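Local coordinates for Nrps/pks (Streptomyces albus, PDB 4OPE), which probably catalyses the decarboxylative condensation that extends the growing polyketide chain, as a ketosynthase domain of the AT-less type I oxazolomycin synthase, at residues G60-K65 against K211-A216; E87-D92 against W576-D581; Y18-D23 against R35-E40. All coordinates share one frame; numbering follows the deposited sequence.

In the fold
Interactions 1 and 3 lie within the thiolase-type ketosynthase fold, and interaction 2 brings a late segment onto it. Interaction 3 closes before the others open, linking the turn after strand 9-17 of the large mixed sheet to the chain running into strand 39-40. In interaction 1 residues 60-65 rest on helix 210-217; a salt bridge from Lys65 to Glu40 joins it to interaction 3, their centres about 21 Å apart. Interaction 2 sets residues 576-581 against helix 85-90, its centre about 23 Å from that of interaction 1, without touching. The segments of interactions 1 and 2 alternate along the chain, and these two contacts draw together residues 146 and 484 positions apart.

Interaction 1. Residues G60-K65 against K211-A216; sequences GKAYAK and KYLQLA
In this thiolase-type ketosynthase fold, a loop without regular structure, residues 60-65, passes alongside one flank of helix 210-217, and the fit is made by apolar contacts, with no direct hydrogen bond between the two segments. Ala216 is the centre: its CB points at the loop and meets Ala62 CA at 3.5 Å, with Ala62 CB lying 4.0 Å from Ala216 CB. The two methyls are not set tip to tip, because the CB of Ala62 is turned across the helix flank, toward the preceding helical turn, where it lies 3.8 Å from Tyr212 O. Leu213 comes in beside them with a longer arm. Its CG is anti to its own carbonyl carbon (chi1 -66°), which helps carry the CD2 branch onto the loop's main chain; that methyl rests against the peptide joining Lys61 to Ala62, 3.5 Å from Ala62 N. Leu213 also packs on Ala140 of the second subunit, so one side chain serves both the loop and the dimer contact.

Tyr63 approaches differently. Its ring carbon CG lies between the backbone N and the carbonyl carbon, the crowded position (chi1 55°), so the ring swings beside Ala216 and presents an edge to it: Tyr63 CE2 is 3.5 Å from Ala216 O, which lies near the ring plane. The phenol hydroxyl finds its partner beyond the contact, at Leu221 O, and this second anchor would limit movement of the ring. Tyr212 is held in a similar way, its hydroxyl bonded to Trp66 O. Backbone bonds from Ala62 to Phe51 and Asp53 tie the loop back to the chain that precedes it. Polar bridging between loop and helix falls to one water, which donates to Lys61 O at 3.1 Å and to Leu213 O at 3.0 Å.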
loop_
_atom_site.group_PDB
_atom_site.type_symbol
_atom_site.label_atom_id
_atom_site.label_comp_id
_atom_site.label_asym_id
_atom_site.label_seq_id
_atom_site.Cartn_x
_atom_site.Cartn_y
_atom_site.Cartn_z
ATOM N N GLY A 60 8.849 -2.560 30.385
ATOM C CA GLY A 60 8.859 -1.187 29.875
ATOM C C GLY A 60 10.239 -0.716 29.460
ATOM O O GLY A 60 10.558 0.497 29.489
ATOM N N LYS A 61 11.040 -1.698 29.040
ATOM C CA LYS A 61 12.452 -1.512 28.750
ATOM C C LYS A 61 12.916 -2.272 27.488
ATOM O O LYS A 61 12.330 -3.281 27.077
ATOM C CB LYS A 61 13.272 -1.973 29.961
ATOM C CG LYS A 61 13.163 -1.068 31.157
ATOM C CD LYS A 61 13.458 0.348 30.718
ATOM C CE LYS A 61 13.884 1.222 31.870
ATOM N NZ LYS A 61 13.316 2.565 31.628
ATOM N N ALA A 62 13.993 -1.778 26.893
ATOM C CA ALA A 62 14.612 -2.470 25.798
ATOM C C ALA A 62 15.872 -3.151 26.275
ATOM O O ALA A 62 16.665 -2.557 26.952
ATOM C CB ALA A 62 14.908 -1.499 24.661
ATOM N N TYR A 63 16.054 -4.410 25.928
ATOM C CA TYR A 63 17.242 -5.154 26.401
ATOM C C TYR A 63 18.388 -5.165 25.336
ATOM O O TYR A 63 19.375 -5.893 25.459
ATOM C CB TYR A 63 16.826 -6.576 26.804
ATOM C CG TYR A 63 16.100 -7.319 25.708
ATOM C CD1 TYR A 63 16.794 -7.959 24.719
ATOM C CD2 TYR A 63 14.723 -7.385 25.672
ATOM C CE1 TYR A 63 16.137 -8.643 23.703
ATOM C CE2 TYR A 63 14.048 -8.062 24.668
ATOM C CZ TYR A 63 14.757 -8.690 23.670
ATOM O OH TYR A 63 14.108 -9.377 22.631
ATOM N N ALA A 64 18.233 -4.366 24.278
ATOM C CA ALA A 64 19.271 -4.218 23.282
ATOM C C ALA A 64 19.359 -2.762 22.868
ATOM O O ALA A 64 18.415 -1.974 23.066
ATOM C CB ALA A 64 19.000 -5.116 22.077
ATOM N N LYS A 65 20.500 -2.440 22.261
ATOM C CA LYS A 65 20.927 -1.075 22.042
ATOM C C LYS A 65 21.634 -0.875 20.692
ATOM O O LYS A 65 22.433 0.053 20.538
ATOM C CB LYS A 65 21.864 -0.698 23.172
ATOM C CG LYS A 65 22.949 -1.731 23.408
ATOM C CD LYS A 65 23.955 -1.248 24.431
ATOM C CE LYS A 65 25.061 -2.261 24.619
ATOM N NZ LYS A 65 26.224 -1.681 25.342
ATOM N N LYS A 211 9.904 2.420 18.907
ATOM C CA LYS A 211 10.059 1.153 18.159
ATOM C C LYS A 211 10.870 0.117 18.944
ATOM O O LYS A 211 10.600 -1.080 18.894
ATOM C CB LYS A 211 10.745 1.364 16.814
ATOM C CG LYS A 211 10.906 0.048 16.031
ATOM C CD LYS A 211 11.219 0.207 14.555
ATOM C CE LYS A 211 12.688 0.516 14.326
ATOM N NZ LYS A 211 12.936 1.017 12.936
ATOM N N TYR A 212 11.889 0.588 19.645
ATOM C CA TYR A 212 12.767 -0.317 20.368
ATOM C C TYR A 212 12.041 -0.866 21.577
ATOM O O TYR A 212 12.268 -2.002 21.921
ATOM C CB TYR A 212 14.101 0.359 20.715
ATOM C CG TYR A 212 15.146 0.238 19.604
ATOM C CD1 TYR A 212 15.048 0.959 18.390
ATOM C CD2 TYR A 212 16.197 -0.614 19.743
ATOM C CE1 TYR A 212 16.009 0.814 17.385
ATOM C CE2 TYR A 212 17.148 -0.773 18.752
ATOM C CZ TYR A 212 17.072 -0.065 17.578
ATOM O OH TYR A 212 18.086 -0.280 16.656
ATOM N N LEU A 213 11.128 -0.102 22.186
ATOM C CA LEU A 213 10.296 -0.665 23.266
ATOM C C LEU A 213 9.256 -1.661 22.786
ATOM O O LEU A 213 9.125 -2.745 23.327
ATOM C CB LEU A 213 9.624 0.423 24.100
ATOM C CG LEU A 213 10.661 1.234 24.870
ATOM C CD1 LEU A 213 9.947 2.367 25.523
ATOM C CD2 LEU A 213 11.394 0.435 25.928
ATOM N N GLN A 214 8.516 -1.288 21.768
ATOM C CA GLN A 214 7.581 -2.204 21.117
ATOM C C GLN A 214 8.286 -3.529 20.748
ATOM O O GLN A 214 7.796 -4.613 21.029
ATOM C CB GLN A 214 7.057 -1.519 19.866
ATOM C CG GLN A 214 5.585 -1.569 19.617
ATOM C CD GLN A 214 5.145 -0.568 18.548
ATOM O OE1 GLN A 214 5.964 -0.013 17.765
ATOM N NE2 GLN A 214 3.831 -0.319 18.506
ATOM N N LEU A 215 9.456 -3.456 20.128
ATOM C CA LEU A 215 10.092 -4.679 19.705
ATOM C C LEU A 215 10.649 -5.450 20.940
ATOM O O LEU A 215 10.637 -6.683 20.955
ATOM C CB LEU A 215 11.180 -4.428 18.634
ATOM C CG LEU A 215 10.753 -3.976 17.220
ATOM C CD1 LEU A 215 11.978 -3.723 16.346
ATOM C CD2 LEU A 215 9.804 -4.918 16.496
ATOM N N ALA A 216 11.139 -4.746 21.955
ATOM C CA ALA A 216 11.679 -5.456 23.124
ATOM C C ALA A 216 10.567 -6.185 23.841
ATOM O O ALA A 216 10.689 -7.341 24.157
ATOM C CB ALA A 216 12.388 -4.515 24.081
HETATM O O HOH W 1 9.356 -2.726 26.318
#

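Interaction 2. Residues E87-D92 against W576-D581; sequences EAEHID and WLPAAD
Leu577 lays its CD1 methyl over one face of the His90 ring, a CH-pi contact 3.7 Å from CD1 to the ring centroid and 25° off the ring normal. The methyl is offset toward the rim, with His90 NE2 the nearest ring atom to CD1 at 3.3 Å. A CG anti to the backbone N (chi1 -165°) helps bring the leucine there, while a bond from His90 ND1 to Val86 O would help to fix the rotation of the ring. Beside this CH-pi contact the main chains approach without bonding directly: Tyr132 OH is hydrogen-bonded to both Glu89 O and Leu577 N. The contact joins a segment near the C-terminal end of the chain to helix 85-90 of the thiolase-type fold. Glu89, extended beyond CG, runs past Trp576 and crosses Pro578 at about a right angle. Its OE1 accepts from Gln85 NE2 and lies 2.9 Å from a water that can donate to it; that water accepts from Trp576 N at 3.3 Å. An alanine here would lack the carboxylate, and so both the Gln85 bond and the water's link to the helix, and would probably loosen the hold on Trp576 and Pro578.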
loop_
_atom_site.group_PDB
_atom_site.type_symbol
_atom_site.label_atom_id
_atom_site.label_comp_id
_atom_site.label_asym_id
_atom_site.label_seq_id
_atom_site.Cartn_x
_atom_site.Cartn_y
_atom_site.Cartn_z
ATOM N N GLU A 87 8.243 23.335 6.629
ATOM C CA GLU A 87 7.518 22.162 6.204
ATOM C C GLU A 87 8.414 20.911 6.357
ATOM O O GLU A 87 7.962 19.889 6.852
ATOM C CB GLU A 87 6.999 22.302 4.770
ATOM C CG GLU A 87 6.368 21.010 4.253
ATOM C CD GLU A 87 5.361 21.197 3.110
ATOM O OE1 GLU A 87 5.554 22.086 2.222
ATOM O OE2 GLU A 87 4.371 20.417 3.099
ATOM N N ALA A 88 9.675 20.997 5.957
ATOM C CA ALA A 88 10.565 19.843 6.007
ATOM C C ALA A 88 10.719 19.274 7.413
ATOM O O ALA A 88 10.661 18.048 7.590
ATOM C CB ALA A 88 11.942 20.173 5.430
ATOM N N GLU A 89 10.917 20.152 8.395
ATOM C CA GLU A 89 11.023 19.730 9.782
ATOM C C GLU A 89 9.802 18.924 10.242
ATOM O O GLU A 89 9.918 18.129 11.171
ATOM C CB GLU A 89 11.120 20.929 10.715
ATOM C CG GLU A 89 12.392 21.730 10.655
ATOM C CD GLU A 89 12.330 22.993 11.512
ATOM O OE1 GLU A 89 13.404 23.613 11.705
ATOM O OE2 GLU A 89 11.220 23.370 11.987
ATOM N N HIS A 90 8.653 19.167 9.614
ATOM C CA HIS A 90 7.376 18.636 10.091
ATOM C C HIS A 90 6.968 17.355 9.355
ATOM O O HIS A 90 5.973 16.732 9.739
ATOM C CB HIS A 90 6.245 19.713 10.049
ATOM C CG HIS A 90 6.332 20.718 11.157
ATOM N ND1 HIS A 90 7.098 21.862 11.070
ATOM C CD2 HIS A 90 5.787 20.731 12.396
ATOM C CE1 HIS A 90 7.022 22.537 12.201
ATOM N NE2 HIS A 90 6.231 21.872 13.024
ATOM N N ILE A 91 7.708 16.956 8.316
ATOM C CA ILE A 91 7.469 15.655 7.727
ATOM C C ILE A 91 8.601 14.671 7.986
ATOM O O ILE A 91 9.751 15.050 8.189
ATOM C CB ILE A 91 7.165 15.721 6.236
ATOM C CG1 ILE A 91 8.447 15.892 5.464
ATOM C CG2 ILE A 91 6.191 16.852 5.979
ATOM C CD1 ILE A 91 8.255 15.961 3.968
ATOM N N ASP A 92 8.197 13.399 7.966
ATOM C CA ASP A 92 9.006 12.239 8.305
ATOM C C ASP A 92 10.203 12.180 7.392
ATOM O O ASP A 92 10.058 12.421 6.213
ATOM C CB ASP A 92 8.155 10.986 8.073
ATOM C CG ASP A 92 8.691 9.766 8.772
ATOM O OD1 ASP A 92 9.872 9.399 8.559
ATOM O OD2 ASP A 92 7.897 9.159 9.525
ATOM N N TRP A 576 14.943 18.778 11.525
ATOM C CA TRP A 576 14.516 17.913 12.603
ATOM C C TRP A 576 13.700 18.796 13.494
ATOM O O TRP A 576 14.101 19.927 13.756
ATOM C CB TRP A 576 15.708 17.303 13.334
ATOM C CG TRP A 576 15.403 15.958 13.986
ATOM C CD1 TRP A 576 15.273 15.716 15.313
ATOM C CD2 TRP A 576 15.198 14.690 13.330
ATOM N NE1 TRP A 576 15.026 14.387 15.537
ATOM C CE2 TRP A 576 14.963 13.731 14.343
ATOM C CE3 TRP A 576 15.191 14.274 11.993
ATOM C CZ2 TRP A 576 14.737 12.382 14.071
ATOM C CZ3 TRP A 576 14.953 12.915 11.717
ATOM C CH2 TRP A 576 14.733 11.990 12.760
ATOM N N LEU A 577 12.533 18.317 13.910
ATOM C CA LEU A 577 11.680 19.139 14.732
ATOM C C LEU A 577 12.523 19.527 15.953
ATOM O O LEU A 577 13.388 18.765 16.373
ATOM C CB LEU A 577 10.405 18.394 15.117
ATOM C CG LEU A 577 9.274 19.265 15.676
ATOM C CD1 LEU A 577 8.578 20.086 14.596
ATOM C CD2 LEU A 577 8.253 18.418 16.413
ATOM N N PRO A 578 12.363 20.753 16.462
ATOM C CA PRO A 578 13.126 21.090 17.677
ATOM C C PRO A 578 12.615 20.353 18.889
ATOM O O PRO A 578 13.405 19.986 19.768
ATOM C CB PRO A 578 12.892 22.578 17.819
ATOM C CG PRO A 578 12.738 23.033 16.400
ATOM C CD PRO A 578 11.869 21.967 15.788
ATOM N N ALA A 579 11.299 20.113 18.907
ATOM C CA ALA A 579 10.661 19.307 19.963
ATOM C C ALA A 579 11.168 17.843 20.052
ATOM O O ALA A 579 11.034 17.195 21.103
ATOM C CB ALA A 579 9.162 19.332 19.790
ATOM N N ALA A 580 11.747 17.323 18.966
ATOM C CA ALA A 580 12.298 15.963 19.002
ATOM C C ALA A 580 13.529 15.828 19.879
ATOM O O ALA A 580 13.923 14.715 20.196
ATOM C CB ALA A 580 12.625 15.465 17.607
ATOM N N ASP A 581 14.121 16.947 20.279
ATOM C CA ASP A 581 15.295 16.926 21.138
ATOM C C ASP A 581 14.981 16.513 22.583
ATOM O O ASP A 581 15.896 16.249 23.358
ATOM C CB ASP A 581 15.992 18.284 21.069
ATOM C CG ASP A 581 16.280 18.709 19.618
ATOM O OD1 ASP A 581 16.484 17.806 18.755
ATOM O OD2 ASP A 581 16.264 19.931 19.337
HETATM O O HOH W 2 15.705 21.904 12.037
#

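Interaction 3. Residues Y18-D23 against R35-E40; sequences YPKADD and RDCVEE
Tyr18 opens a type II beta turn that closes at Ala21, where Ala21 N bonds to Tyr18 O at 2.8 Å. Pro19, next, points its CB at Cys37, and Pro19 CB and Cys37 CB stand 4.0 Å apart. Lys20 takes the left-handed backbone conformation of the turn's third position (phi 65°) and carries most of the contact. Its chain runs over Cys37 CB and crosses Arg35 at about a right angle, laying CD over one face of the guanidinium, 3.5 Å from Arg35 NH2 and offset toward the rim. In the thiolase-type fold this turn joins strand 9-17 of the large sheet to helix 24-33, and the contact fastens it to the chain leaving that helix. A bend at the last torsion (chi4 -61°) then turns Lys20 NZ to Glu39 OE1, a salt bridge of 3.4 Å whose hydrogen bond is weak and which would offset some of the repulsion from the nearby arginine. The backbone of Lys20 is gripped as well: its carbonyl O accepts from Asn30 ND2 and, at 3.0 Å, from a water that also accepts from Arg35 NH1, which also bonds to Asn30 OD1. Asp23 ends the segment by capping helix 24-33, its OD1 bonded to Gln26 N.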
loop_
_atom_site.group_PDB
_atom_site.type_symbol
_atom_site.label_atom_id
_atom_site.label_comp_id
_atom_site.label_asym_id
_atom_site.label_seq_id
_atom_site.Cartn_x
_atom_site.Cartn_y
_atom_site.Cartn_z
ATOM N N TYR A 18 22.171 2.590 2.822
ATOM C CA TYR A 18 22.065 1.583 3.858
ATOM C C TYR A 18 23.102 1.903 4.945
ATOM O O TYR A 18 23.877 2.862 4.799
ATOM C CB TYR A 18 22.262 0.214 3.221
ATOM C CG TYR A 18 21.239 -0.023 2.144
ATOM C CD1 TYR A 18 19.911 -0.248 2.461
ATOM C CD2 TYR A 18 21.573 0.032 0.812
ATOM C CE1 TYR A 18 18.955 -0.446 1.486
ATOM C CE2 TYR A 18 20.618 -0.165 -0.185
ATOM C CZ TYR A 18 19.301 -0.396 0.163
ATOM O OH TYR A 18 18.349 -0.595 -0.806
ATOM N N PRO A 19 23.095 1.146 6.057
ATOM C CA PRO A 19 24.011 1.427 7.128
ATOM C C PRO A 19 25.458 1.453 6.659
ATOM O O PRO A 19 25.920 0.482 6.044
ATOM C CB PRO A 19 23.769 0.281 8.074
ATOM C CG PRO A 19 22.324 0.035 7.922
ATOM C CD PRO A 19 22.117 0.134 6.454
ATOM N N LYS A 20 26.141 2.582 6.943
ATOM C CA LYS A 20 27.517 2.794 6.575
ATOM C C LYS A 20 27.721 2.840 5.065
ATOM O O LYS A 20 28.824 2.643 4.563
ATOM C CB LYS A 20 28.389 1.701 7.220
ATOM C CG LYS A 20 28.304 1.727 8.731
ATOM C CD LYS A 20 29.470 0.978 9.325
ATOM C CE LYS A 20 29.454 1.050 10.838
ATOM N NZ LYS A 20 29.565 2.454 11.335
ATOM N N ALA A 21 26.656 3.078 4.325
ATOM C CA ALA A 21 26.731 3.068 2.878
ATOM C C ALA A 21 25.838 4.182 2.346
ATOM O O ALA A 21 24.612 4.034 2.234
ATOM C CB ALA A 21 26.326 1.712 2.329
ATOM N N ASP A 22 26.448 5.307 2.020
ATOM C CA ASP A 22 25.677 6.457 1.531
ATOM C C ASP A 22 25.396 6.391 0.039
ATOM O O ASP A 22 24.572 7.121 -0.479
ATOM C CB ASP A 22 26.328 7.769 1.952
ATOM C CG ASP A 22 25.948 8.156 3.407
ATOM O OD1 ASP A 22 24.773 7.845 3.862
ATOM O OD2 ASP A 22 26.821 8.766 4.072
ATOM N N ASP A 23 26.056 5.465 -0.636
ATOM C CA ASP A 23 25.710 5.111 -1.989
ATOM C C ASP A 23 26.123 3.668 -2.209
ATOM O O ASP A 23 26.838 3.080 -1.406
ATOM C CB ASP A 23 26.439 6.049 -2.965
ATOM C CG ASP A 23 27.960 6.135 -2.694
ATOM O OD1 ASP A 23 28.669 5.129 -2.525
ATOM O OD2 ASP A 23 28.465 7.251 -2.670
ATOM N N ARG A 35 31.666 -6.628 5.814
ATOM C CA ARG A 35 31.677 -5.664 6.882
ATOM C C ARG A 35 30.454 -5.722 7.752
ATOM O O ARG A 35 29.334 -5.789 7.283
ATOM C CB ARG A 35 31.798 -4.272 6.319
ATOM C CG ARG A 35 31.790 -3.158 7.357
ATOM C CD ARG A 35 32.018 -1.850 6.610
ATOM N NE ARG A 35 32.322 -0.752 7.497
ATOM C CZ ARG A 35 32.399 0.525 7.142
ATOM N NH1 ARG A 35 32.181 0.883 5.884
ATOM N NH2 ARG A 35 32.679 1.455 8.058
ATOM N N ASP A 36 30.686 -5.651 9.054
ATOM C CA ASP A 36 29.608 -5.650 10.006
ATOM C C ASP A 36 29.303 -4.213 10.258
ATOM O O ASP A 36 30.119 -3.520 10.845
ATOM C CB ASP A 36 30.039 -6.324 11.281
ATOM C CG ASP A 36 28.945 -6.351 12.317
ATOM O OD1 ASP A 36 27.904 -5.650 12.140
ATOM O OD2 ASP A 36 29.141 -7.097 13.305
ATOM N N CYS A 37 28.126 -3.771 9.809
ATOM C CA CYS A 37 27.753 -2.356 9.823
ATOM C C CYS A 37 26.853 -1.956 10.994
ATOM O O CYS A 37 26.339 -0.834 11.040
ATOM C CB CYS A 37 27.063 -2.009 8.504
ATOM S SG CYS A 37 28.058 -2.440 7.056
ATOM N N VAL A 38 26.652 -2.859 11.944
ATOM C CA VAL A 38 25.777 -2.573 13.064
ATOM C C VAL A 38 26.490 -1.789 14.161
ATOM O O VAL A 38 27.656 -2.003 14.411
ATOM C CB VAL A 38 25.189 -3.866 13.631
ATOM C CG1 VAL A 38 24.598 -3.591 14.986
ATOM C CG2 VAL A 38 24.131 -4.416 12.673
ATOM N N GLU A 39 25.772 -0.892 14.814
ATOM C CA GLU A 39 26.331 -0.013 15.852
ATOM C C GLU A 39 25.286 0.237 16.955
ATOM O O GLU A 39 24.104 -0.025 16.788
ATOM C CB GLU A 39 26.750 1.357 15.286
ATOM C CG GLU A 39 27.945 1.386 14.354
ATOM C CD GLU A 39 29.271 1.080 15.040
ATOM O OE1 GLU A 39 30.297 0.941 14.309
ATOM O OE2 GLU A 39 29.291 0.945 16.295
ATOM N N GLU A 40 25.769 0.723 18.093
ATOM C CA GLU A 40 24.923 1.149 19.181
ATOM C C GLU A 40 24.128 2.345 18.766
ATOM O O GLU A 40 24.570 3.090 17.919
ATOM C CB GLU A 40 25.740 1.501 20.411
ATOM C CG GLU A 40 26.236 0.257 21.141
ATOM C CD GLU A 40 26.883 0.543 22.501
ATOM O OE1 GLU A 40 26.627 1.647 23.080
ATOM O OE2 GLU A 40 27.635 -0.363 22.974
HETATM O O HOH W 3 31.353 3.817 5.654
#